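PDB 6CPU: phosphodiesterase from Candida albicans, which belongs to the phosphodiesterase family of the HD superfamily and has a mainly helical fold, which holds a zinc and a magnesium ion in this structure. Local coordinates for residues N43-I48 / S118-L123; T125-R130 / G270-N275; D239-Q244 / Q338-L343; L420-G425 / L456-A461. All coordinates share one frame; numbering follows the deposited sequence.

Contact 1 of 4, residues N43-I48 / S118-L123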
loop_
_atom_site.group_PDB
_atom_site.type_symbol
_atom_site.label_atom_id
_atom_site.label_comp_id
_atom_site.label_asym_id
_atom_site.label_seq_id
_atom_site.Cartn_x
_atom_site.Cartn_y
_atom_site.Cartn_z
ATOM N N ASN A 43 17.639 -5.668 0.292
ATOM C CA ASN A 43 18.086 -6.976 -0.178
ATOM C C ASN A 43 19.376 -7.471 0.471
ATOM O O ASN A 43 20.062 -8.342 -0.064
ATOM C CB ASN A 43 18.177 -6.984 -1.705
ATOM C CG ASN A 43 19.379 -6.247 -2.222
ATOM O OD1 ASN A 43 19.890 -5.335 -1.571
ATOM N ND2 ASN A 43 19.857 -6.651 -3.402
ATOM N N VAL A 44 19.683 -6.916 1.637
ATOM C CA VAL A 44 20.816 -7.370 2.442
ATOM C C VAL A 44 20.332 -7.561 3.876
ATOM O O VAL A 44 19.432 -6.835 4.330
ATOM C CB VAL A 44 22.006 -6.373 2.425
ATOM C CG1 VAL A 44 22.649 -6.333 1.037
ATOM C CG2 VAL A 44 21.591 -4.982 2.859
ATOM N N PRO A 45 20.908 -8.528 4.599
ATOM C CA PRO A 45 20.527 -8.641 5.999
ATOM C C PRO A 45 21.025 -7.440 6.783
ATOM O O PRO A 45 22.094 -6.895 6.462
ATOM C CB PRO A 45 21.232 -9.905 6.474
ATOM C CG PRO A 45 21.680 -10.612 5.254
ATOM C CD PRO A 45 21.819 -9.598 4.173
ATOM N N ILE A 46 20.241 -7.028 7.772
ATOM C CA ILE A 46 20.606 -5.935 8.649
ATOM C C ILE A 46 20.854 -6.507 10.040
ATOM O O ILE A 46 20.015 -7.243 10.581
ATOM C CB ILE A 46 19.522 -4.850 8.696
ATOM C CG1 ILE A 46 19.408 -4.164 7.331
ATOM C CG2 ILE A 46 19.812 -3.830 9.810
ATOM C CD1 ILE A 46 18.218 -3.245 7.211
ATOM N N VAL A 47 22.008 -6.172 10.612
ATOM C CA VAL A 47 22.350 -6.584 11.983
ATOM C C VAL A 47 22.317 -5.354 12.875
ATOM O O VAL A 47 22.961 -4.347 12.562
ATOM C CB VAL A 47 23.752 -7.234 12.071
ATOM C CG1 VAL A 47 24.094 -7.573 13.517
ATOM C CG2 VAL A 47 23.833 -8.472 11.192
ATOM N N ILE A 48 21.541 -5.409 13.955
ATOM C CA ILE A 48 21.517 -4.324 14.941
ATOM C C ILE A 48 22.213 -4.788 16.222
ATOM O O ILE A 48 21.846 -5.803 16.794
ATOM C CB ILE A 48 20.092 -3.828 15.240
ATOM C CG1 ILE A 48 19.407 -3.374 13.945
ATOM C CG2 ILE A 48 20.120 -2.667 16.227
ATOM C CD1 ILE A 48 17.979 -2.908 14.135
ATOM N N SER A 118 24.942 -15.287 6.072
ATOM C CA SER A 118 25.285 -15.735 4.724
ATOM C C SER A 118 24.086 -16.382 4.035
ATOM O O SER A 118 23.810 -16.096 2.872
ATOM C CB SER A 118 26.452 -16.720 4.738
ATOM O OG SER A 118 26.884 -16.940 3.402
ATOM N N SER A 119 23.373 -17.237 4.758
ATOM C CA SER A 119 22.173 -17.877 4.219
ATOM C C SER A 119 21.127 -16.828 3.852
ATOM O O SER A 119 20.562 -16.879 2.771
ATOM C CB SER A 119 21.581 -18.872 5.214
ATOM O OG SER A 119 22.450 -19.976 5.376
ATOM N N ALA A 120 20.884 -15.873 4.748
ATOM C CA ALA A 120 19.918 -14.810 4.478
ATOM C C ALA A 120 20.320 -13.962 3.266
ATOM O O ALA A 120 19.487 -13.659 2.398
ATOM C CB ALA A 120 19.722 -13.933 5.709
ATOM N N LYS A 121 21.594 -13.598 3.172
ATOM C CA LYS A 121 22.039 -12.838 2.007
ATOM C C LYS A 121 21.758 -13.584 0.701
ATOM O O LYS A 121 21.265 -12.994 -0.263
ATOM C CB LYS A 121 23.523 -12.511 2.090
ATOM C CG LYS A 121 23.989 -11.638 0.940
ATOM C CD LYS A 121 25.271 -10.911 1.281
ATOM C CE LYS A 121 25.521 -9.748 0.337
ATOM N NZ LYS A 121 25.768 -10.238 -1.042
ATOM N N GLU A 122 22.076 -14.875 0.681
ATOM C CA GLU A 122 21.879 -15.707 -0.504
ATOM C C GLU A 122 20.408 -15.734 -0.931
ATOM O O GLU A 122 20.102 -15.770 -2.119
ATOM C CB GLU A 122 22.397 -17.133 -0.263
ATOM C CG GLU A 122 23.914 -17.276 -0.388
ATOM C CD GLU A 122 24.475 -18.554 0.244
ATOM O OE1 GLU A 122 23.703 -19.513 0.501
ATOM O OE2 GLU A 122 25.706 -18.602 0.484
ATOM N N LEU A 123 19.502 -15.675 0.040
ATOM C CA LEU A 123 18.063 -15.705 -0.239
ATOM C C LEU A 123 17.439 -14.334 -0.536
ATOM O O LEU A 123 16.377 -14.260 -1.154
ATOM C CB LEU A 123 17.332 -16.364 0.928
ATOM C CG LEU A 123 17.712 -17.834 1.145
ATOM C CD1 LEU A 123 17.250 -18.319 2.508
ATOM C CD2 LEU A 123 17.132 -18.718 0.048
#
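The lead-in to strand 46-49, at Pro45, runs past helix 110-124 where Ala120 and Lys121 follow each other, and no hydrogen bond joins the two backbones. Here the loop entering an inner strand of a small four-stranded parallel sheet packs on a helix. Strand 46-49 lies between strands 2-6 and 100-103 of that sheet. Pro45 does the touching, with CG and CD of its ring. CG lies 3.6 Å from the backbone N of Lys121, and its other neighbour on the helix is the methyl group of Ala120. CD sits over the start of the lysine, 3.9 Å from Lys121 CA. The proline ring and the Lys121 side chain cross at about a right angle. Lys121 meets Pro45 at CB, at the root of its chain. Beyond CB, with CG opposite the backbone N (chi1 -176°), the chain makes no contact with Pro45. Ile117, one turn earlier on the same helix, also packs on Pro45 and on Val47. The backbone of Pro45 is hydrogen-bonded to Glu3. The apolar contact closes with Pro45 CG at 3.9 Å from Ala120 CB.

Contact 2 of 4, residues T125-R130 / G270-N275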
loop_
_atom_site.group_PDB
_atom_site.type_symbol
_atom_site.label_atom_id
_atom_site.label_comp_id
_atom_site.label_asym_id
_atom_site.label_seq_id
_atom_site.Cartn_x
_atom_site.Cartn_y
_atom_site.Cartn_z
ATOM N N THR A 125 19.141 -11.550 -2.047
ATOM C CA THR A 125 19.740 -10.749 -3.107
ATOM C C THR A 125 18.820 -10.530 -4.300
ATOM O O THR A 125 18.707 -9.401 -4.796
ATOM C CB THR A 125 21.076 -11.373 -3.571
ATOM O OG1 THR A 125 21.957 -11.451 -2.447
ATOM C CG2 THR A 125 21.727 -10.533 -4.671
ATOM N N ASN A 126 18.161 -11.600 -4.742
ATOM C CA ASN A 126 17.387 -11.611 -5.976
ATOM C C ASN A 126 15.887 -11.505 -5.730
ATOM O O ASN A 126 15.343 -12.151 -4.827
ATOM C CB ASN A 126 17.708 -12.879 -6.789
ATOM C CG ASN A 126 16.850 -13.014 -8.031
ATOM O OD1 ASN A 126 15.737 -13.524 -7.977
ATOM N ND2 ASN A 126 17.385 -12.577 -9.176
ATOM N N ARG A 127 15.242 -10.658 -6.530
ATOM C CA ARG A 127 13.812 -10.361 -6.433
ATOM C C ARG A 127 12.932 -11.594 -6.504
ATOM O O ARG A 127 11.954 -11.717 -5.763
ATOM C CB ARG A 127 13.431 -9.364 -7.538
ATOM C CG ARG A 127 11.951 -9.155 -7.800
ATOM C CD ARG A 127 11.228 -8.399 -6.693
ATOM N NE ARG A 127 9.794 -8.394 -6.932
ATOM C CZ ARG A 127 8.868 -7.971 -6.072
ATOM N NH1 ARG A 127 9.206 -7.469 -4.886
ATOM N NH2 ARG A 127 7.595 -8.040 -6.407
ATOM N N ILE A 128 13.279 -12.526 -7.384
ATOM C CA ILE A 128 12.455 -13.706 -7.554
ATOM C C ILE A 128 12.610 -14.619 -6.347
ATOM O O ILE A 128 11.627 -15.199 -5.889
ATOM C CB ILE A 128 12.782 -14.455 -8.876
ATOM C CG1 ILE A 128 12.673 -13.492 -10.070
ATOM C CG2 ILE A 128 11.866 -15.647 -9.061
ATOM C CD1 ILE A 128 11.312 -12.895 -10.334
ATOM N N SER A 129 13.826 -14.724 -5.819
ATOM C CA SER A 129 14.068 -15.432 -4.554
ATOM C C SER A 129 13.227 -14.818 -3.414
ATOM O O SER A 129 12.622 -15.542 -2.613
ATOM C CB SER A 129 15.545 -15.356 -4.189
ATOM O OG SER A 129 15.871 -16.130 -3.048
ATOM N N ARG A 130 13.224 -13.495 -3.350
ATOM C CA ARG A 130 12.508 -12.776 -2.273
ATOM C C ARG A 130 11.005 -13.061 -2.285
ATOM O O ARG A 130 10.397 -13.317 -1.237
ATOM C CB ARG A 130 12.745 -11.282 -2.362
ATOM C CG ARG A 130 14.126 -10.832 -1.936
ATOM C CD ARG A 130 14.210 -9.328 -1.721
ATOM N NE ARG A 130 13.940 -8.520 -2.908
ATOM C CZ ARG A 130 14.819 -8.236 -3.868
ATOM N NH1 ARG A 130 16.050 -8.736 -3.850
ATOM N NH2 ARG A 130 14.435 -7.455 -4.876
ATOM N N GLY A 270 9.857 -2.994 -3.754
ATOM C CA GLY A 270 10.306 -3.608 -5.013
ATOM C C GLY A 270 9.220 -4.217 -5.871
ATOM O O GLY A 270 9.522 -4.737 -6.954
ATOM N N ASN A 271 7.966 -4.215 -5.414
ATOM C CA ASN A 271 6.881 -4.680 -6.264
ATOM C C ASN A 271 6.734 -3.653 -7.389
ATOM O O ASN A 271 6.622 -2.462 -7.113
ATOM C CB ASN A 271 5.546 -4.808 -5.538
ATOM C CG ASN A 271 5.486 -5.995 -4.568
ATOM O OD1 ASN A 271 6.427 -6.776 -4.414
ATOM N ND2 ASN A 271 4.366 -6.127 -3.930
ATOM N N PRO A 272 6.747 -4.104 -8.662
ATOM C CA PRO A 272 6.590 -3.065 -9.695
ATOM C C PRO A 272 5.228 -2.386 -9.673
ATOM O O PRO A 272 5.145 -1.175 -9.922
ATOM C CB PRO A 272 6.814 -3.838 -11.006
ATOM C CG PRO A 272 7.654 -4.991 -10.610
ATOM C CD PRO A 272 7.139 -5.395 -9.249
ATOM N N PHE A 273 4.166 -3.134 -9.390
ATOM C CA PHE A 273 2.821 -2.588 -9.379
ATOM C C PHE A 273 2.180 -2.445 -7.996
ATOM O O PHE A 273 1.770 -1.348 -7.629
ATOM C CB PHE A 273 1.891 -3.436 -10.244
ATOM C CG PHE A 273 0.528 -2.842 -10.415
ATOM C CD1 PHE A 273 0.266 -1.992 -11.472
ATOM C CD2 PHE A 273 -0.499 -3.127 -9.529
ATOM C CE1 PHE A 273 -0.978 -1.440 -11.644
ATOM C CE2 PHE A 273 -1.749 -2.569 -9.685
ATOM C CZ PHE A 273 -1.996 -1.723 -10.761
ATOM N N HIS A 274 2.062 -3.561 -7.264
ATOM C CA HIS A 274 1.380 -3.583 -5.948
ATOM C C HIS A 274 2.250 -3.068 -4.805
ATOM O O HIS A 274 2.594 -3.798 -3.880
ATOM C CB HIS A 274 0.850 -4.991 -5.650
ATOM C CG HIS A 274 -0.283 -5.388 -6.543
ATOM N ND1 HIS A 274 -0.111 -6.182 -7.657
ATOM C CD2 HIS A 274 -1.592 -5.057 -6.516
ATOM C CE1 HIS A 274 -1.276 -6.344 -8.264
ATOM N NE2 HIS A 274 -2.190 -5.666 -7.593
ATOM N N ASN A 275 2.596 -1.796 -4.900
ATOM C CA ASN A 275 3.439 -1.117 -3.913
ATOM C C ASN A 275 2.661 0.033 -3.293
ATOM O O ASN A 275 1.455 0.157 -3.503
ATOM C CB ASN A 275 4.725 -0.650 -4.566
ATOM C CG ASN A 275 4.476 0.230 -5.775
ATOM O OD1 ASN A 275 3.441 0.862 -5.897
ATOM N ND2 ASN A 275 5.416 0.242 -6.672
#
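Asn271 OD1 is gripped by two nitrogens of one arginine. Arg127 NH2 gives the shorter bond, 2.6 Å to Asn271 OD1, and Arg127 NH1 gives the other, 2.9 Å to the same Asn271 OD1. The guanidinium comes end-on, and the oxygen lies close to its plane. The guanidinium and amide planes are steeply turned, 75° apart. NH1 meets the carbonyl in its plane, while NH2 comes from 42° above it. Gly270 O covers one face of the guanidinium, over its centre. Arg127 reaches across with CG opposite its backbone N (chi1 167°) and a bend at chi2. The Arg127-Asn271 pair ties the first turn of helix 127-135 to the loop before helix 276-292, in the phosphodiesterase fold. The rest of the Asn271 amide is held too: ND2 donates to His274 O at 2.9 Å, and also to His353 O. Asn126 caps helix 127-135, its OD1 accepting from Ser129 N at 3.1 Å. Arg127 has carboxylate partners as well, Glu486 at NE and Asp41 at NH1. A neutral amide oxygen thus shares the guanidinium with two carboxylates, which probably favour its positive charge, and the bonds at both ends of the Asn271 amide fix its rotation.

Contact 3 of 4, residues D239-Q244 / Q338-L343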
loop_
_atom_site.group_PDB
_atom_site.type_symbol
_atom_site.label_atom_id
_atom_site.label_comp_id
_atom_site.label_asym_id
_atom_site.label_seq_id
_atom_site.Cartn_x
_atom_site.Cartn_y
_atom_site.Cartn_z
ATOM N N ASP A 239 -6.209 13.842 6.212
ATOM C CA ASP A 239 -6.450 14.994 7.090
ATOM C C ASP A 239 -7.720 15.724 6.650
ATOM O O ASP A 239 -8.558 16.076 7.482
ATOM C CB ASP A 239 -5.248 15.942 7.088
ATOM C CG ASP A 239 -5.352 17.049 8.142
ATOM O OD1 ASP A 239 -5.982 16.847 9.192
ATOM O OD2 ASP A 239 -4.767 18.129 7.926
ATOM N N TYR A 240 -7.862 15.905 5.341
ATOM C CA TYR A 240 -9.007 16.601 4.735
ATOM C C TYR A 240 -10.331 15.899 5.055
ATOM O O TYR A 240 -11.322 16.546 5.382
ATOM C CB TYR A 240 -8.803 16.691 3.221
ATOM C CG TYR A 240 -9.731 17.641 2.488
ATOM C CD1 TYR A 240 -9.570 19.019 2.593
ATOM C CD2 TYR A 240 -10.748 17.160 1.660
ATOM C CE1 TYR A 240 -10.407 19.896 1.910
ATOM C CE2 TYR A 240 -11.590 18.034 0.967
ATOM C CZ TYR A 240 -11.406 19.400 1.096
ATOM O OH TYR A 240 -12.243 20.267 0.423
ATOM N N ALA A 241 -10.325 14.568 4.971
ATOM C CA ALA A 241 -11.488 13.762 5.303
ATOM C C ALA A 241 -11.814 13.817 6.793
ATOM O O ALA A 241 -12.981 13.949 7.164
ATOM C CB ALA A 241 -11.267 12.326 4.864
ATOM N N ILE A 242 -10.792 13.719 7.643
ATOM C CA ILE A 242 -10.975 13.791 9.101
ATOM C C ILE A 242 -11.624 15.124 9.509
ATOM O O ILE A 242 -12.518 15.149 10.354
ATOM C CB ILE A 242 -9.631 13.610 9.858
ATOM C CG1 ILE A 242 -9.125 12.171 9.725
ATOM C CG2 ILE A 242 -9.772 13.945 11.336
ATOM C CD1 ILE A 242 -7.683 11.978 10.154
ATOM N N LYS A 243 -11.182 16.219 8.894
ATOM C CA LYS A 243 -11.739 17.552 9.183
ATOM C C LYS A 243 -13.246 17.686 8.925
ATOM O O LYS A 243 -13.876 18.585 9.471
ATOM C CB LYS A 243 -11.007 18.629 8.375
ATOM C CG LYS A 243 -9.655 19.016 8.934
ATOM C CD LYS A 243 -8.998 20.047 8.026
ATOM C CE LYS A 243 -7.607 20.425 8.501
ATOM N NZ LYS A 243 -6.849 21.060 7.390
ATOM N N GLN A 244 -13.812 16.829 8.076
ATOM C CA GLN A 244 -15.243 16.875 7.787
ATOM C C GLN A 244 -16.087 16.064 8.779
ATOM O O GLN A 244 -17.316 16.179 8.777
ATOM C CB GLN A 244 -15.545 16.408 6.356
ATOM C CG GLN A 244 -14.622 16.925 5.253
ATOM C CD GLN A 244 -14.364 18.426 5.292
ATOM O OE1 GLN A 244 -13.263 18.884 4.964
ATOM N NE2 GLN A 244 -15.369 19.195 5.685
ATOM N N GLN A 338 -18.199 7.328 7.076
ATOM C CA GLN A 338 -18.165 6.297 6.044
ATOM C C GLN A 338 -17.213 6.667 4.909
ATOM O O GLN A 338 -16.560 5.800 4.322
ATOM C CB GLN A 338 -19.554 6.069 5.455
ATOM C CG GLN A 338 -20.561 5.506 6.441
ATOM C CD GLN A 338 -21.993 5.867 6.079
ATOM O OE1 GLN A 338 -22.290 6.228 4.936
ATOM N NE2 GLN A 338 -22.881 5.792 7.061
ATOM N N THR A 339 -17.165 7.954 4.579
ATOM C CA THR A 339 -16.231 8.460 3.577
ATOM C C THR A 339 -14.782 8.244 4.058
ATOM O O THR A 339 -13.934 7.792 3.292
ATOM C CB THR A 339 -16.486 9.960 3.293
ATOM O OG1 THR A 339 -17.813 10.128 2.776
ATOM C CG2 THR A 339 -15.490 10.508 2.295
ATOM N N LEU A 340 -14.520 8.565 5.322
ATOM C CA LEU A 340 -13.198 8.343 5.929
ATOM C C LEU A 340 -12.853 6.851 5.940
ATOM O O LEU A 340 -11.735 6.468 5.600
ATOM C CB LEU A 340 -13.131 8.897 7.352
ATOM C CG LEU A 340 -11.801 8.712 8.104
ATOM C CD1 LEU A 340 -10.655 9.365 7.357
ATOM C CD2 LEU A 340 -11.878 9.254 9.526
ATOM N N GLY A 341 -13.825 6.018 6.310
ATOM C CA GLY A 341 -13.654 4.564 6.293
ATOM C C GLY A 341 -13.294 4.011 4.927
ATOM O O GLY A 341 -12.466 3.105 4.821
ATOM N N LEU A 342 -13.912 4.559 3.879
ATOM C CA LEU A 342 -13.623 4.144 2.514
ATOM C C LEU A 342 -12.189 4.524 2.148
ATOM O O LEU A 342 -11.454 3.720 1.561
ATOM C CB LEU A 342 -14.588 4.801 1.523
ATOM C CG LEU A 342 -14.935 4.076 0.218
ATOM C CD1 LEU A 342 -15.211 5.090 -0.882
ATOM C CD2 LEU A 342 -13.892 3.086 -0.274
ATOM N N LEU A 343 -11.809 5.755 2.489
ATOM C CA LEU A 343 -10.464 6.240 2.197
ATOM C C LEU A 343 -9.398 5.424 2.933
ATOM O O LEU A 343 -8.402 5.041 2.331
ATOM C CB LEU A 343 -10.331 7.708 2.564
ATOM C CG LEU A 343 -11.184 8.618 1.677
ATOM C CD1 LEU A 343 -11.278 10.005 2.281
ATOM C CD2 LEU A 343 -10.631 8.660 0.267
#
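Ala241 points its methyl group at helix 336-348, and two leucines of that helix meet it. Leu343 CD1 comes closest, 3.5 Å from Ala241 CB, which is tighter than usual for two carbons. Leu340 CD1 touches the same methyl group at 3.9 Å from Ala241 CB. The two leucines stand almost one turn apart on their helix, and the alanine packs against one methyl of each. They reach it by different first torsions. Leu340 has CG opposite the backbone N (chi1 179°), Leu343 has CG opposite its carbonyl carbon (chi1 -67°), and each presents CD1 to the Ala241 methyl. Ile242 joins from the side. Its CG1 runs past both branches of Leu340, 4.0 Å from Leu340 CD1 and equally far from Leu340 CD2, and the two side chains cross obliquely. The fork of Leu340 thus faces the isoleucine, and one of its prongs also reaches the alanine. The small alanine lets the backbones come near, with Ala241 CA 5.7 Å from Leu340 CA. This is helix-on-helix packing in the mainly helical phosphodiesterase fold, joining helix 227-242 to helix 336-348. Other helices pack around the same residues: Leu256 of helix 253-264 packs on Ile242, while Leu283 and Leu290 of helix 276-292 pack on Leu343. No hydrogen bond crosses between the segments, and all four touching residues are buried. The contact therefore rests on van der Waals packing and the exclusion of water, with two leucines on one small methyl group and an isoleucine against the fork of Leu340.

Contact 4 of 4, residues L420-G425 / L456-A461; sequences LATDMG and LLIKCA
Lys459 runs past Ala421, which its CG and CD touch, and on to Met424 at its tip. CB leaves helix 446-462 with CG opposite the carbonyl carbon (chi1 -84°). CG then passes over the carbonyl of Ala421, 3.4 Å from Ala421 O, and CD follows at 3.6 Å from the same Ala421 O. Bends at chi3 and chi4 fold the chain there. At the tip, NZ comes 4.0 Å from Met424 SD and donates to a water 2.7 Å away from Lys459 NZ. That water donates in turn to Ala421 O and Asp423 O, so it links the ammonium group to two backbone carbonyls. His427 and Tyr430 of helix 427-438 also pack on the lysine. Further along the chain, Asp423 forms an Asx turn: its OD1 accepts from Gly425 N, 3.0 Å from Asp423 OD1, with the donor well above the carboxylate plane. These segments belong to the helical core of the phosphodiesterase fold, beside its metal site, and the side chain of Thr422 is about 4 Å from the magnesium ion. A second patch of the contact is apolar. Thr422 CG2 meets Ile458 and lies 4.0 Å from Ile458 CG1, and the two side chains lie at a slant to each other. Thr422 OG1 turns back to its own helix and bonds to Ile419 O. Ile458 also packs on His349, a zinc ligand, and its CG2 stands 4.1 Å from Thr422 CG2.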
loop_
_atom_site.group_PDB
_atom_site.type_symbol
_atom_site.label_atom_id
_atom_site.label_comp_id
_atom_site.label_asym_id
_atom_site.label_seq_id
_atom_site.Cartn_x
_atom_site.Cartn_y
_atom_site.Cartn_z
ATOM N N LEU A 420 -12.197 -6.866 1.180
ATOM C CA LEU A 420 -12.575 -8.162 0.607
ATOM C C LEU A 420 -13.233 -8.013 -0.770
ATOM O O LEU A 420 -13.034 -8.843 -1.662
ATOM C CB LEU A 420 -13.478 -8.941 1.566
ATOM C CG LEU A 420 -12.763 -9.510 2.796
ATOM C CD1 LEU A 420 -13.757 -10.223 3.700
ATOM C CD2 LEU A 420 -11.630 -10.449 2.413
ATOM N N ALA A 421 -13.929 -6.899 -0.958
ATOM C CA ALA A 421 -14.604 -6.610 -2.219
ATOM C C ALA A 421 -13.665 -6.446 -3.419
ATOM O O ALA A 421 -14.112 -6.574 -4.564
ATOM C CB ALA A 421 -15.482 -5.382 -2.057
ATOM N N THR A 422 -12.375 -6.184 -3.186
ATOM C CA THR A 422 -11.428 -6.007 -4.294
ATOM C C THR A 422 -10.949 -7.300 -4.946
ATOM O O THR A 422 -10.178 -7.247 -5.890
ATOM C CB THR A 422 -10.189 -5.178 -3.890
ATOM O OG1 THR A 422 -9.431 -5.891 -2.902
ATOM C CG2 THR A 422 -10.619 -3.825 -3.332
ATOM N N ASP A 423 -11.391 -8.446 -4.429
ATOM C CA ASP A 423 -11.118 -9.750 -5.028
ATOM C C ASP A 423 -11.839 -9.894 -6.370
ATOM O O ASP A 423 -13.066 -9.968 -6.413
ATOM C CB ASP A 423 -11.576 -10.863 -4.078
ATOM C CG ASP A 423 -11.325 -12.264 -4.629
ATOM O OD1 ASP A 423 -10.580 -12.404 -5.616
ATOM O OD2 ASP A 423 -11.877 -13.229 -4.056
ATOM N N MET A 424 -11.067 -9.957 -7.446
ATOM C CA MET A 424 -11.640 -10.043 -8.796
ATOM C C MET A 424 -12.303 -11.387 -9.092
ATOM O O MET A 424 -13.122 -11.476 -10.007
ATOM C CB MET A 424 -10.586 -9.719 -9.859
ATOM C CG MET A 424 -10.222 -8.240 -9.912
ATOM S SD MET A 424 -11.603 -7.168 -10.380
ATOM C CE MET A 424 -11.635 -7.430 -12.155
ATOM N N GLY A 425 -11.968 -12.422 -8.322
ATOM C CA GLY A 425 -12.697 -13.686 -8.381
ATOM C C GLY A 425 -14.144 -13.574 -7.922
ATOM O O GLY A 425 -14.936 -14.489 -8.146
ATOM N N LEU A 456 -18.404 -0.966 -4.251
ATOM C CA LEU A 456 -18.351 -0.586 -5.650
ATOM C C LEU A 456 -17.328 0.512 -5.896
ATOM O O LEU A 456 -16.635 0.493 -6.897
ATOM C CB LEU A 456 -19.739 -0.147 -6.134
ATOM C CG LEU A 456 -20.787 -1.269 -6.147
ATOM C CD1 LEU A 456 -22.181 -0.682 -6.366
ATOM C CD2 LEU A 456 -20.465 -2.324 -7.194
ATOM N N LEU A 457 -17.234 1.462 -4.985
ATOM C CA LEU A 457 -16.308 2.575 -5.166
ATOM C C LEU A 457 -14.859 2.096 -5.074
ATOM O O LEU A 457 -14.049 2.412 -5.943
ATOM C CB LEU A 457 -16.598 3.702 -4.173
ATOM C CG LEU A 457 -17.879 4.497 -4.485
ATOM C CD1 LEU A 457 -18.093 5.591 -3.459
ATOM C CD2 LEU A 457 -17.821 5.072 -5.891
ATOM N N ILE A 458 -14.551 1.286 -4.060
ATOM C CA ILE A 458 -13.190 0.765 -3.924
ATOM C C ILE A 458 -12.862 -0.156 -5.098
ATOM O O ILE A 458 -11.747 -0.154 -5.570
ATOM C CB ILE A 458 -12.954 0.090 -2.548
ATOM C CG1 ILE A 458 -11.448 -0.027 -2.256
ATOM C CG2 ILE A 458 -13.648 -1.267 -2.475
ATOM C CD1 ILE A 458 -11.147 -0.526 -0.854
ATOM N N LYS A 459 -13.834 -0.922 -5.603
ATOM C CA LYS A 459 -13.596 -1.742 -6.802
ATOM C C LYS A 459 -13.205 -0.899 -8.001
ATOM O O LYS A 459 -12.280 -1.238 -8.741
ATOM C CB LYS A 459 -14.825 -2.580 -7.162
ATOM C CG LYS A 459 -14.920 -3.883 -6.390
ATOM C CD LYS A 459 -16.192 -4.660 -6.724
ATOM C CE LYS A 459 -16.204 -5.125 -8.171
ATOM N NZ LYS A 459 -14.958 -5.832 -8.569
ATOM N N CYS A 460 -13.945 0.185 -8.206
ATOM C CA CYS A 460 -13.687 1.090 -9.328
ATOM C C CYS A 460 -12.304 1.734 -9.172
ATOM O O CYS A 460 -11.510 1.760 -10.114
ATOM C CB CYS A 460 -14.788 2.149 -9.414
ATOM S SG CYS A 460 -16.350 1.529 -10.116
ATOM N N ALA A 461 -12.013 2.213 -7.968
ATOM C CA ALA A 461 -10.698 2.809 -7.666
ATOM C C ALA A 461 -9.557 1.836 -7.920
ATOM O O ALA A 461 -8.553 2.190 -8.542
ATOM C CB ALA A 461 -10.665 3.301 -6.230
HETATM O O HOH W 1 -14.676 -7.898 -6.860
#

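Contacts 1 and 2 adjoin. Helix 110-124 leads into helix 127-135, and Leu123 O is probably hydrogen-bonded to Ser129 OG (2.7 Å). Contacts 3 and 4 also touch, where Leu342 packs on Leu457 and Ile458. Contact 1 lies on the opposite side of the chain's centre from contacts 3 and 4, with its centre about 40 Å from that of contact 3. The metal site, zinc bound by His278, His349, Asp350 and Asp462, lies near contacts 2 and 4. The side chain of Asn271 in contact 2 is about 10 Å from both metals, while the side chain of Thr422 in contact 4 is about 6 Å from the zinc. Nearest atoms of contacts 2 and 4 are about 8 Å apart.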